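Long-range contacts in peptidoglycan glycosyltransferase (Eggerthella lenta, PDB 4MNR), which belongs to the penicillin-binding proteins and joins an N-terminal dimerisation domain to a transpeptidase-type domain of the beta-lactamase superfamily: residues P183-K188 against E238-T243; G380-G385 against I395-K400; G387-I392 against G439-Q444; P423-A428 against N445-A450. All blocks are in the same frame, centred on the assembly; numbering follows the deposited sequence. Where two conformers were deposited one is given.

Following the chain from its N terminus, interaction 1 comes first and closes a loop of about fifty residues, bringing the start of helix 188-197 up to the turn between helices 233-239 and 242-263. It is complete before the others open. Interaction 2 closes a short loop, laying the end of helix 368-384 on strand 398-406. Interaction 3 starts inside that loop and crosses it, running on to helix 438-453. Interaction 4 in turn crosses interaction 3, joining strand 425-431 to the same helix. Interactions 2 and 4 follow in series and reach one antiparallel sheet. Lys400 of interaction 2 meets Ser240 of interaction 1, tying the sheet edge to the helical part.

Interaction 1: residues P183-K188 against E238-T243; sequences PGSTFK and ELSSNT
The carboxamide of Asn242 receives Lys188 NZ from above its carbonyl plane, 38° out of it, while its ND2 bonds to Ser221 O and Phe223 packs against the side chain. This is the meeting of two signature sequences of penicillin-binding proteins, Ser-X-X-Lys (Ser185 to Lys188) and Ser-X-Asn (Ser240 to Asn242), which in relatives line the active-site cleft, as they probably do here. Lys188 carries the contact. Its chain is extended beyond CG and crosses the Asn242 side chain at about a right angle, bringing NZ to the turn between the two helices. From there NZ donates to Asn242 OD1 at 3.0 Å, with a C=O...N angle of 137°. Ser240 OG is shared, because Lys400 NZ bonds to it as well as Lys188 NZ, and two lysines thus converge on one hydroxyl.

The backbone of 238-243 shapes this site. Ser240 has positive phi and ends helix 233-239 as the C-prime residue of a Schellman motif. Ser241 follows as the N-cap of helix 242-263, with its OG bonded to Val244 N and also to Ser209 and Asn222. The turn therefore places two polar side chains, those of Ser240 and Asn242, around one lysine tip in a buried setting. Ser185, deposited in two conformers, is bonded through OG to Thr403 N on the strand 398-406 side. Across from it, the second bond of the Lys188 tip runs from NZ to Ser240 OG, again at 3.0 Å.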
loop_
_atom_site.group_PDB
_atom_site.type_symbol
_atom_site.label_atom_id
_atom_site.label_comp_id
_atom_site.label_asym_id
_atom_site.label_seq_id
_atom_site.Cartn_x
_atom_site.Cartn_y
_atom_site.Cartn_z
ATOM N N PRO A 183 0.388 3.480 9.566
ATOM C CA PRO A 183 1.556 3.026 8.798
ATOM C C PRO A 183 2.789 2.833 9.665
ATOM O O PRO A 183 3.768 2.228 9.215
ATOM C CB PRO A 183 1.788 4.166 7.802
ATOM C CG PRO A 183 1.286 5.396 8.530
ATOM C CD PRO A 183 0.081 4.908 9.332
ATOM N N GLY A 184 2.758 3.374 10.881
ATOM C CA GLY A 184 3.937 3.330 11.722
ATOM C C GLY A 184 5.144 3.913 11.006
ATOM O O GLY A 184 5.035 4.832 10.177
ATOM N N SER A 185 6.311 3.359 11.303
ATOM C CA SER A 185 7.556 3.959 10.860
ATOM C C SER A 185 7.770 3.972 9.332
ATOM O O SER A 185 8.691 4.619 8.844
ATOM C CB SER A 185 8.735 3.324 11.615
ATOM O OG SER A 185 8.553 1.921 11.728
ATOM N N THR A 186 6.904 3.299 8.572
ATOM C CA THR A 186 6.937 3.408 7.117
ATOM C C THR A 186 6.666 4.845 6.653
ATOM O O THR A 186 7.187 5.315 5.643
ATOM C CB THR A 186 5.912 2.466 6.461
ATOM O OG1 THR A 186 5.155 1.809 7.483
ATOM C CG2 THR A 186 6.646 1.407 5.697
ATOM N N PHE A 187 5.850 5.553 7.422
ATOM C CA PHE A 187 5.499 6.938 7.129
ATOM C C PHE A 187 6.700 7.878 7.252
ATOM O O PHE A 187 6.658 9.016 6.780
ATOM C CB PHE A 187 4.379 7.381 8.089
ATOM C CG PHE A 187 3.853 8.764 7.841
ATOM C CD1 PHE A 187 2.912 9.012 6.843
ATOM C CD2 PHE A 187 4.246 9.810 8.650
ATOM C CE1 PHE A 187 2.417 10.288 6.627
ATOM C CE2 PHE A 187 3.759 11.102 8.440
ATOM C CZ PHE A 187 2.838 11.335 7.424
ATOM N N LYS A 188 7.765 7.420 7.906
ATOM C CA LYS A 188 8.963 8.250 8.006
ATOM C C LYS A 188 9.509 8.615 6.618
ATOM O O LYS A 188 10.223 9.605 6.476
ATOM C CB LYS A 188 10.034 7.576 8.877
ATOM C CG LYS A 188 9.645 7.512 10.347
ATOM C CD LYS A 188 10.631 6.707 11.177
ATOM C CE LYS A 188 10.122 6.609 12.633
ATOM N NZ LYS A 188 10.886 5.601 13.383
ATOM N N GLU A 238 17.797 4.788 9.208
ATOM C CA GLU A 238 18.273 3.399 9.187
ATOM C C GLU A 238 17.826 2.595 10.405
ATOM O O GLU A 238 17.422 1.436 10.266
ATOM C CB GLU A 238 19.790 3.322 9.035
ATOM C CG GLU A 238 20.301 3.922 7.734
ATOM C CD GLU A 238 21.823 3.912 7.635
ATOM O OE1 GLU A 238 22.489 3.528 8.622
ATOM O OE2 GLU A 238 22.355 4.283 6.565
ATOM N N LEU A 239 17.900 3.210 11.588
ATOM C CA LEU A 239 17.568 2.539 12.838
ATOM C C LEU A 239 16.090 2.694 13.185
ATOM O O LEU A 239 15.605 2.090 14.144
ATOM C CB LEU A 239 18.417 3.101 13.983
ATOM C CG LEU A 239 19.911 2.775 13.907
ATOM C CD1 LEU A 239 20.682 3.486 15.017
ATOM C CD2 LEU A 239 20.116 1.270 13.979
ATOM N N SER A 240 15.396 3.518 12.407
ATOM C CA SER A 240 13.992 3.860 12.649
ATOM C C SER A 240 13.729 4.449 14.044
ATOM O O SER A 240 12.886 3.950 14.786
ATOM C CB SER A 240 13.089 2.654 12.412
ATOM O OG SER A 240 11.793 3.105 12.059
ATOM N N SER A 241 14.430 5.523 14.388
ATOM C CA SER A 241 14.264 6.132 15.713
ATOM C C SER A 241 13.029 7.033 15.818
ATOM O O SER A 241 12.916 8.042 15.114
ATOM C CB SER A 241 15.512 6.940 16.087
ATOM O OG SER A 241 15.249 7.726 17.245
ATOM N N ASN A 242 12.108 6.674 16.704
ATOM C CA ASN A 242 10.917 7.490 16.920
ATOM C C ASN A 242 11.260 8.802 17.620
ATOM O O ASN A 242 10.649 9.843 17.355
ATOM C CB ASN A 242 9.882 6.740 17.775
ATOM C CG ASN A 242 9.309 5.506 17.073
ATOM O OD1 ASN A 242 9.148 5.483 15.853
ATOM N ND2 ASN A 242 8.991 4.471 17.861
ATOM N N THR A 243 12.219 8.762 18.539
ATOM C CA THR A 243 12.537 9.999 19.269
ATOM C C THR A 243 13.210 11.046 18.381
ATOM O O THR A 243 13.014 12.244 18.576
ATOM C CB THR A 243 13.321 9.767 20.564
ATOM O OG1 THR A 243 14.541 9.080 20.279
ATOM C CG2 THR A 243 12.476 8.949 21.564
#

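Interaction 2: residues G380-G385 against I395-K400; sequences GVVQNG and IDVAGK
Val381 and Val382 sit where helix 380-384 crosses strand 398-400 almost perpendicularly, at 94°, with the two short axes 6.7 Å apart at their closest. Each valine covers a backbone carbonyl of the other segment. Gly399 O rests against Val381, 3.2 Å from CB and 3.3 Å from CG1, with the second methyl a little farther away. Two residues earlier, Val397 O lies 3.3 Å from Val382 CB, with both methyls of that valine around it. Val382 CG1 is anti to its backbone N (chi1 173°) and reaches the Val397 side chain, CG1 to CB 4.3 Å; the other methyl, CG2, lies against the peptide group of Gly399, 3.7 Å from its N.

Strand 398-406 is the outermost strand of the five-stranded antiparallel sheet. Ala398 and Lys400 pair with strand 409-418, whereas Gly399 turns to the helix and bonds to the backbone of Leu378. Lys400 opens the Lys-Thr-Gly motif of penicillin-binding proteins, and its CB points away from helix 380-384.

At the exposed end, a water links the two segments: it accepts from Gln383 NE2 at 2.7 Å and donates to Asp396 OD1 at 2.6 Å. The chemistry is thus divided between a buried part, where aliphatic groups press on peptide atoms at the sheet edge, and a surface part, where the direct approach of amide and carboxylate is replaced by a solvent bridge.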
loop_
_atom_site.group_PDB
_atom_site.type_symbol
_atom_site.label_atom_id
_atom_site.label_comp_id
_atom_site.label_asym_id
_atom_site.label_seq_id
_atom_site.Cartn_x
_atom_site.Cartn_y
_atom_site.Cartn_z
ATOM N N GLY A 380 20.375 2.759 2.405
ATOM C CA GLY A 380 21.062 2.567 3.666
ATOM C C GLY A 380 20.283 1.743 4.674
ATOM O O GLY A 380 20.870 1.015 5.475
ATOM N N VAL A 381 18.954 1.873 4.656
ATOM C CA VAL A 381 18.112 1.097 5.549
ATOM C C VAL A 381 18.332 -0.388 5.302
ATOM O O VAL A 381 18.458 -1.182 6.242
ATOM C CB VAL A 381 16.621 1.433 5.333
ATOM C CG1 VAL A 381 15.740 0.442 6.082
ATOM C CG2 VAL A 381 16.341 2.866 5.791
ATOM N N VAL A 382 18.420 -0.750 4.027
ATOM C CA VAL A 382 18.557 -2.149 3.657
ATOM C C VAL A 382 20.005 -2.644 3.798
ATOM O O VAL A 382 20.253 -3.787 4.196
ATOM C CB VAL A 382 18.006 -2.385 2.237
ATOM C CG1 VAL A 382 18.306 -3.816 1.771
ATOM C CG2 VAL A 382 16.512 -2.109 2.228
ATOM N N GLN A 383 20.967 -1.774 3.507
ATOM C CA GLN A 383 22.372 -2.157 3.630
ATOM C C GLN A 383 22.886 -2.202 5.067
ATOM O O GLN A 383 23.680 -3.090 5.422
ATOM C CB GLN A 383 23.247 -1.225 2.791
ATOM C CG GLN A 383 22.990 -1.332 1.297
ATOM C CD GLN A 383 23.931 -0.464 0.485
ATOM O OE1 GLN A 383 24.423 0.555 0.966
ATOM N NE2 GLN A 383 24.194 -0.870 -0.753
ATOM N N ASN A 384 22.434 -1.262 5.896
ATOM C CA ASN A 384 23.030 -1.062 7.211
ATOM C C ASN A 384 22.045 -0.961 8.371
ATOM O O ASN A 384 22.452 -0.867 9.531
ATOM C CB ASN A 384 23.905 0.192 7.197
ATOM C CG ASN A 384 25.020 0.107 6.172
ATOM O OD1 ASN A 384 25.744 -0.885 6.111
ATOM N ND2 ASN A 384 25.155 1.140 5.353
ATOM N N GLY A 385 20.756 -0.975 8.070
ATOM C CA GLY A 385 19.764 -0.712 9.095
ATOM C C GLY A 385 18.798 -1.844 9.354
ATOM O O GLY A 385 19.160 -3.021 9.313
ATOM N N ILE A 395 21.093 -7.415 -6.891
ATOM C CA ILE A 395 20.277 -6.238 -7.186
ATOM C C ILE A 395 20.165 -5.365 -5.941
ATOM O O ILE A 395 19.834 -5.861 -4.872
ATOM C CB ILE A 395 18.846 -6.631 -7.620
ATOM C CG1 ILE A 395 18.872 -7.484 -8.885
ATOM C CG2 ILE A 395 17.997 -5.390 -7.860
ATOM C CD1 ILE A 395 19.232 -6.710 -10.141
ATOM N N ASP A 396 20.432 -4.070 -6.074
ATOM C CA ASP A 396 20.277 -3.173 -4.926
ATOM C C ASP A 396 18.802 -2.921 -4.609
ATOM O O ASP A 396 18.009 -2.561 -5.489
ATOM C CB ASP A 396 20.970 -1.824 -5.167
ATOM C CG ASP A 396 22.489 -1.895 -5.017
ATOM O OD1 ASP A 396 23.008 -2.867 -4.423
ATOM O OD2 ASP A 396 23.165 -0.953 -5.484
ATOM N N VAL A 397 18.448 -3.091 -3.339
ATOM C CA VAL A 397 17.075 -2.861 -2.872
ATOM C C VAL A 397 17.072 -1.709 -1.877
ATOM O O VAL A 397 17.962 -1.633 -1.021
ATOM C CB VAL A 397 16.516 -4.119 -2.168
ATOM C CG1 VAL A 397 15.157 -3.825 -1.555
ATOM C CG2 VAL A 397 16.423 -5.274 -3.145
ATOM N N ALA A 398 16.094 -0.812 -1.994
ATOM C CA ALA A 398 15.947 0.278 -1.036
ATOM C C ALA A 398 14.549 0.255 -0.453
ATOM O O ALA A 398 13.576 -0.037 -1.156
ATOM C CB ALA A 398 16.201 1.613 -1.693
ATOM N N GLY A 399 14.418 0.575 0.823
ATOM C CA GLY A 399 13.082 0.593 1.386
ATOM C C GLY A 399 13.060 1.072 2.810
ATOM O O GLY A 399 14.092 1.430 3.368
ATOM N N LYS A 400 11.871 1.074 3.400
ATOM C CA LYS A 400 11.699 1.477 4.785
ATOM C C LYS A 400 10.875 0.419 5.491
ATOM O O LYS A 400 9.810 0.038 5.014
ATOM C CB LYS A 400 10.984 2.832 4.872
ATOM C CG LYS A 400 10.802 3.340 6.291
ATOM C CD LYS A 400 12.146 3.702 6.933
ATOM C CE LYS A 400 12.024 3.979 8.435
ATOM N NZ LYS A 400 11.763 2.751 9.252
HETATM O O HOH W 1 22.875 -2.996 -1.797
#

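Interaction 3: residues G387-I392 against G439-Q444; sequences GTAAAI and GTAKAQ
Gln444 reaches from helix 438-453 to the 387-392 loop and makes both polar and apolar contact with it. CG is anti to the backbone N (chi1 -163°) and packs 3.3 Å from Ala389 O; the bend at chi2 then turns the amide toward Ala391, two residues on. There NE2 donates to Ala391 O at 3.1 Å in a nearly straight bond (166°). The acceptor lies almost in the amide plane of Gln444, and Ile392 crosses the Gln444 chain at a slant, its CG1 3.7 Å from NE2.

One turn earlier in the helix, Thr440 rests its methyl against the short 3-10 segment. Its CG2 is 3.6 Å from Ala390 N and 3.7 Å from Ala390 CB. Ala389, at the more open edge, turns its CB to the same methyl at 4.0 Å and also touches Ala441. Phe414 of strand 409-418 packs against both Ala390 and Thr440.

The loop between helix 368-384 and strand 398-406 is thereby fastened to the C-terminal helix, which lies on the five-stranded antiparallel sheet of the penicillin-binding, beta-lactamase-like fold.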
loop_
_atom_site.group_PDB
_atom_site.type_symbol
_atom_site.label_atom_id
_atom_site.label_comp_id
_atom_site.label_asym_id
_atom_site.label_seq_id
_atom_site.Cartn_x
_atom_site.Cartn_y
_atom_site.Cartn_z
ATOM N N GLY A 387 16.408 -2.923 7.656
ATOM C CA GLY A 387 15.852 -3.604 6.497
ATOM C C GLY A 387 16.718 -4.653 5.812
ATOM O O GLY A 387 16.455 -4.976 4.646
ATOM N N THR A 388 17.732 -5.185 6.495
ATOM C CA THR A 388 18.677 -6.110 5.843
ATOM C C THR A 388 18.039 -7.375 5.256
ATOM O O THR A 388 18.564 -7.943 4.293
ATOM C CB THR A 388 19.852 -6.509 6.769
ATOM O OG1 THR A 388 19.344 -7.101 7.974
ATOM C CG2 THR A 388 20.706 -5.281 7.107
ATOM N N ALA A 389 16.913 -7.809 5.824
ATOM C CA ALA A 389 16.208 -8.988 5.319
ATOM C C ALA A 389 15.632 -8.789 3.917
ATOM O O ALA A 389 15.250 -9.765 3.260
ATOM C CB ALA A 389 15.096 -9.421 6.284
ATOM N N ALA A 390 15.568 -7.544 3.459
ATOM C CA ALA A 390 15.044 -7.268 2.122
ATOM C C ALA A 390 16.103 -7.368 1.031
ATOM O O ALA A 390 15.783 -7.270 -0.162
ATOM C CB ALA A 390 14.369 -5.879 2.076
ATOM N N ALA A 391 17.359 -7.566 1.414
ATOM C CA ALA A 391 18.427 -7.609 0.415
ATOM C C ALA A 391 18.250 -8.774 -0.549
ATOM O O ALA A 391 17.785 -9.847 -0.162
ATOM C CB ALA A 391 19.786 -7.676 1.077
ATOM N N ILE A 392 18.611 -8.540 -1.806
ATOM C CA ILE A 392 18.541 -9.558 -2.845
ATOM C C ILE A 392 19.884 -9.622 -3.554
ATOM O O ILE A 392 20.367 -8.611 -4.066
ATOM C CB ILE A 392 17.440 -9.215 -3.884
ATOM C CG1 ILE A 392 16.062 -9.234 -3.231
ATOM C CG2 ILE A 392 17.457 -10.212 -5.034
ATOM C CD1 ILE A 392 14.949 -8.623 -4.080
ATOM N N GLY A 439 7.416 -8.348 7.890
ATOM C CA GLY A 439 6.986 -7.653 6.691
ATOM C C GLY A 439 8.136 -7.541 5.706
ATOM O O GLY A 439 7.981 -7.783 4.512
ATOM N N THR A 440 9.310 -7.206 6.231
ATOM C CA THR A 440 10.499 -7.037 5.412
ATOM C C THR A 440 10.944 -8.366 4.816
ATOM O O THR A 440 11.315 -8.437 3.647
ATOM C CB THR A 440 11.626 -6.462 6.262
ATOM O OG1 THR A 440 11.170 -5.229 6.837
ATOM C CG2 THR A 440 12.879 -6.217 5.406
ATOM N N ALA A 441 10.902 -9.415 5.630
ATOM C CA ALA A 441 11.299 -10.743 5.178
ATOM C C ALA A 441 10.370 -11.254 4.077
ATOM O O ALA A 441 10.817 -11.864 3.098
ATOM C CB ALA A 441 11.317 -11.715 6.349
ATOM N N LYS A 442 9.073 -11.016 4.228
ATOM C CA LYS A 442 8.135 -11.461 3.204
ATOM C C LYS A 442 8.226 -10.619 1.929
ATOM O O LYS A 442 8.063 -11.144 0.831
ATOM C CB LYS A 442 6.703 -11.456 3.735
ATOM C CG LYS A 442 6.465 -12.478 4.832
ATOM C CD LYS A 442 6.815 -13.881 4.387
ATOM C CE LYS A 442 6.351 -14.903 5.405
ATOM N NZ LYS A 442 6.799 -16.267 5.022
ATOM N N ALA A 443 8.476 -9.321 2.079
ATOM C CA ALA A 443 8.634 -8.440 0.928
ATOM C C ALA A 443 9.787 -8.911 0.055
ATOM O O ALA A 443 9.743 -8.743 -1.161
ATOM C CB ALA A 443 8.883 -7.014 1.375
ATOM N N GLN A 444 10.821 -9.481 0.673
ATOM C CA GLN A 444 11.994 -9.910 -0.084
ATOM C C GLN A 444 11.587 -10.890 -1.179
ATOM O O GLN A 444 12.030 -10.774 -2.330
ATOM C CB GLN A 444 13.041 -10.551 0.836
ATOM C CG GLN A 444 14.440 -10.658 0.223
ATOM C CD GLN A 444 14.701 -11.984 -0.462
ATOM O OE1 GLN A 444 13.819 -12.835 -0.568
ATOM N NE2 GLN A 444 15.936 -12.168 -0.929
#

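Interaction 4: residues P423-A428 against N445-A450; sequences PRVVVA and NVLKTA
Val425 and Val427 point from strand 425-428 to helix 445-450, which runs nearly antiparallel to the strand, at 157°, with the axes 9.0 Å apart at closest. The apolar contacts come first. Leu447 CD2 touches both valines, lying 3.8 Å from Val425 CG1 and 3.5 Å from Val427 CG2; the side chains of Val427 and Leu447 run antiparallel past one another. Val425 CG1 sits between the backbone N and the carbonyl carbon (chi1 60°), facing Leu447; CG2, anti to N, meets Ala450 CB at 3.9 Å. Farther along the strand, Val427 CG1 reaches Val446 CG1 at 4.0 Å. Val427 was deposited in two conformers, so its distances describe one of them. Around this core, Val134 of the neighbouring strand 130-135 touches Val425, Val427 and Val446, while helix 115-125 supplies Ile117 against Ala450.

The polar bonds do not join the two segments. In the helix, Asn445 O is gripped twice by Thr449, from N at 3.0 Å and from OG1 at 3.1 Å, the two donors coming from opposite faces of its plane. On the strand side, a classic beta bulge sets Arg424 and Val425 opposite the single residue Ala418 where the strand begins. Arg424 O is bonded to Gln454, and its guanidinium makes a salt bridge with Asp422.

Methyl-to-methyl packing of this kind has no preferred direction, and between 423-428 and 445-450 the fit rests on apolar packing. The contact is buried and wholly aliphatic, consistent with a hydrophobic layer between sheet and C-terminal helix.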
loop_
_atom_site.group_PDB
_atom_site.type_symbol
_atom_site.label_atom_id
_atom_site.label_comp_id
_atom_site.label_asym_id
_atom_site.label_seq_id
_atom_site.Cartn_x
_atom_site.Cartn_y
_atom_site.Cartn_z
ATOM N N PRO A 423 14.285 2.331 -10.111
ATOM C CA PRO A 423 13.430 1.180 -9.805
ATOM C C PRO A 423 12.437 0.784 -10.887
ATOM O O PRO A 423 11.909 1.645 -11.597
ATOM C CB PRO A 423 12.683 1.623 -8.538
ATOM C CG PRO A 423 13.615 2.625 -7.910
ATOM C CD PRO A 423 14.236 3.360 -9.054
ATOM N N ARG A 424 12.205 -0.522 -11.000
ATOM C CA ARG A 424 11.241 -1.078 -11.940
ATOM C C ARG A 424 10.039 -1.652 -11.215
ATOM O O ARG A 424 9.036 -2.018 -11.844
ATOM C CB ARG A 424 11.897 -2.186 -12.769
ATOM C CG ARG A 424 13.048 -1.719 -13.648
ATOM C CD ARG A 424 12.533 -0.842 -14.765
ATOM N NE ARG A 424 13.620 -0.330 -15.593
ATOM C CZ ARG A 424 14.108 0.902 -15.501
ATOM N NH1 ARG A 424 13.597 1.752 -14.618
ATOM N NH2 ARG A 424 15.101 1.286 -16.295
ATOM N N VAL A 425 10.129 -1.734 -9.886
ATOM C CA VAL A 425 9.050 -2.291 -9.085
ATOM C C VAL A 425 9.059 -1.678 -7.691
ATOM O O VAL A 425 10.124 -1.383 -7.154
ATOM C CB VAL A 425 9.153 -3.837 -8.984
ATOM C CG1 VAL A 425 10.450 -4.263 -8.336
ATOM C CG2 VAL A 425 7.988 -4.398 -8.216
ATOM N N VAL A 426 7.868 -1.448 -7.144
ATOM C CA VAL A 426 7.684 -1.017 -5.764
ATOM C C VAL A 426 6.760 -2.015 -5.074
ATOM O O VAL A 426 5.775 -2.454 -5.656
ATOM C CB VAL A 426 7.073 0.425 -5.696
ATOM C CG1 VAL A 426 6.554 0.765 -4.282
ATOM C CG2 VAL A 426 8.101 1.442 -6.145
ATOM N N VAL A 427 7.089 -2.409 -3.848
ATOM C CA VAL A 427 6.209 -3.297 -3.080
ATOM C C VAL A 427 5.862 -2.690 -1.713
ATOM O O VAL A 427 6.742 -2.171 -1.029
ATOM C CB VAL A 427 6.843 -4.692 -2.855
ATOM C CG1 VAL A 427 5.876 -5.597 -2.093
ATOM C CG2 VAL A 427 7.222 -5.345 -4.179
ATOM N N ALA A 428 4.586 -2.755 -1.325
ATOM C CA ALA A 428 4.145 -2.353 0.017
ATOM C C ALA A 428 3.427 -3.560 0.602
ATOM O O ALA A 428 2.588 -4.167 -0.061
ATOM C CB ALA A 428 3.191 -1.157 -0.042
ATOM N N ASN A 445 10.753 -11.860 -0.801
ATOM C CA ASN A 445 10.293 -12.898 -1.718
ATOM C C ASN A 445 9.460 -12.316 -2.861
ATOM O O ASN A 445 9.583 -12.733 -4.010
ATOM C CB ASN A 445 9.469 -13.941 -0.951
ATOM C CG ASN A 445 10.210 -14.510 0.259
ATOM O OD1 ASN A 445 11.437 -14.438 0.344
ATOM N ND2 ASN A 445 9.461 -15.094 1.196
ATOM N N VAL A 446 8.614 -11.343 -2.542
ATOM C CA VAL A 446 7.745 -10.730 -3.547
ATOM C C VAL A 446 8.578 -9.914 -4.543
ATOM O O VAL A 446 8.400 -10.022 -5.764
ATOM C CB VAL A 446 6.673 -9.843 -2.885
ATOM C CG1 VAL A 446 5.793 -9.189 -3.955
ATOM C CG2 VAL A 446 5.808 -10.674 -1.935
ATOM N N LEU A 447 9.508 -9.121 -4.020
ATOM C CA LEU A 447 10.418 -8.353 -4.868
ATOM C C LEU A 447 11.260 -9.263 -5.768
ATOM O O LEU A 447 11.439 -8.973 -6.954
ATOM C CB LEU A 447 11.355 -7.507 -4.013
ATOM C CG LEU A 447 10.834 -6.176 -3.478
ATOM C CD1 LEU A 447 11.785 -5.664 -2.418
ATOM C CD2 LEU A 447 10.701 -5.172 -4.618
ATOM N N LYS A 448 11.782 -10.358 -5.210
ATOM C CA LYS A 448 12.607 -11.292 -5.980
ATOM C C LYS A 448 11.782 -11.865 -7.125
ATOM O O LYS A 448 12.249 -11.933 -8.253
ATOM C CB LYS A 448 13.151 -12.421 -5.098
ATOM C CG LYS A 448 14.163 -13.320 -5.782
ATOM C CD LYS A 448 14.634 -14.437 -4.847
ATOM C CE LYS A 448 15.507 -15.449 -5.577
ATOM N NZ LYS A 448 16.798 -14.861 -6.024
ATOM N N THR A 449 10.539 -12.247 -6.839
ATOM C CA THR A 449 9.683 -12.798 -7.884
ATOM C C THR A 449 9.411 -11.767 -8.965
ATOM O O THR A 449 9.494 -12.084 -10.154
ATOM C CB THR A 449 8.356 -13.334 -7.315
ATOM O OG1 THR A 449 8.641 -14.448 -6.459
ATOM C CG2 THR A 449 7.452 -13.811 -8.444
ATOM N N ALA A 450 9.094 -10.543 -8.559
ATOM C CA ALA A 450 8.893 -9.471 -9.535
ATOM C C ALA A 450 10.133 -9.274 -10.420
ATOM O O ALA A 450 10.010 -9.141 -11.636
ATOM C CB ALA A 450 8.508 -8.171 -8.845
#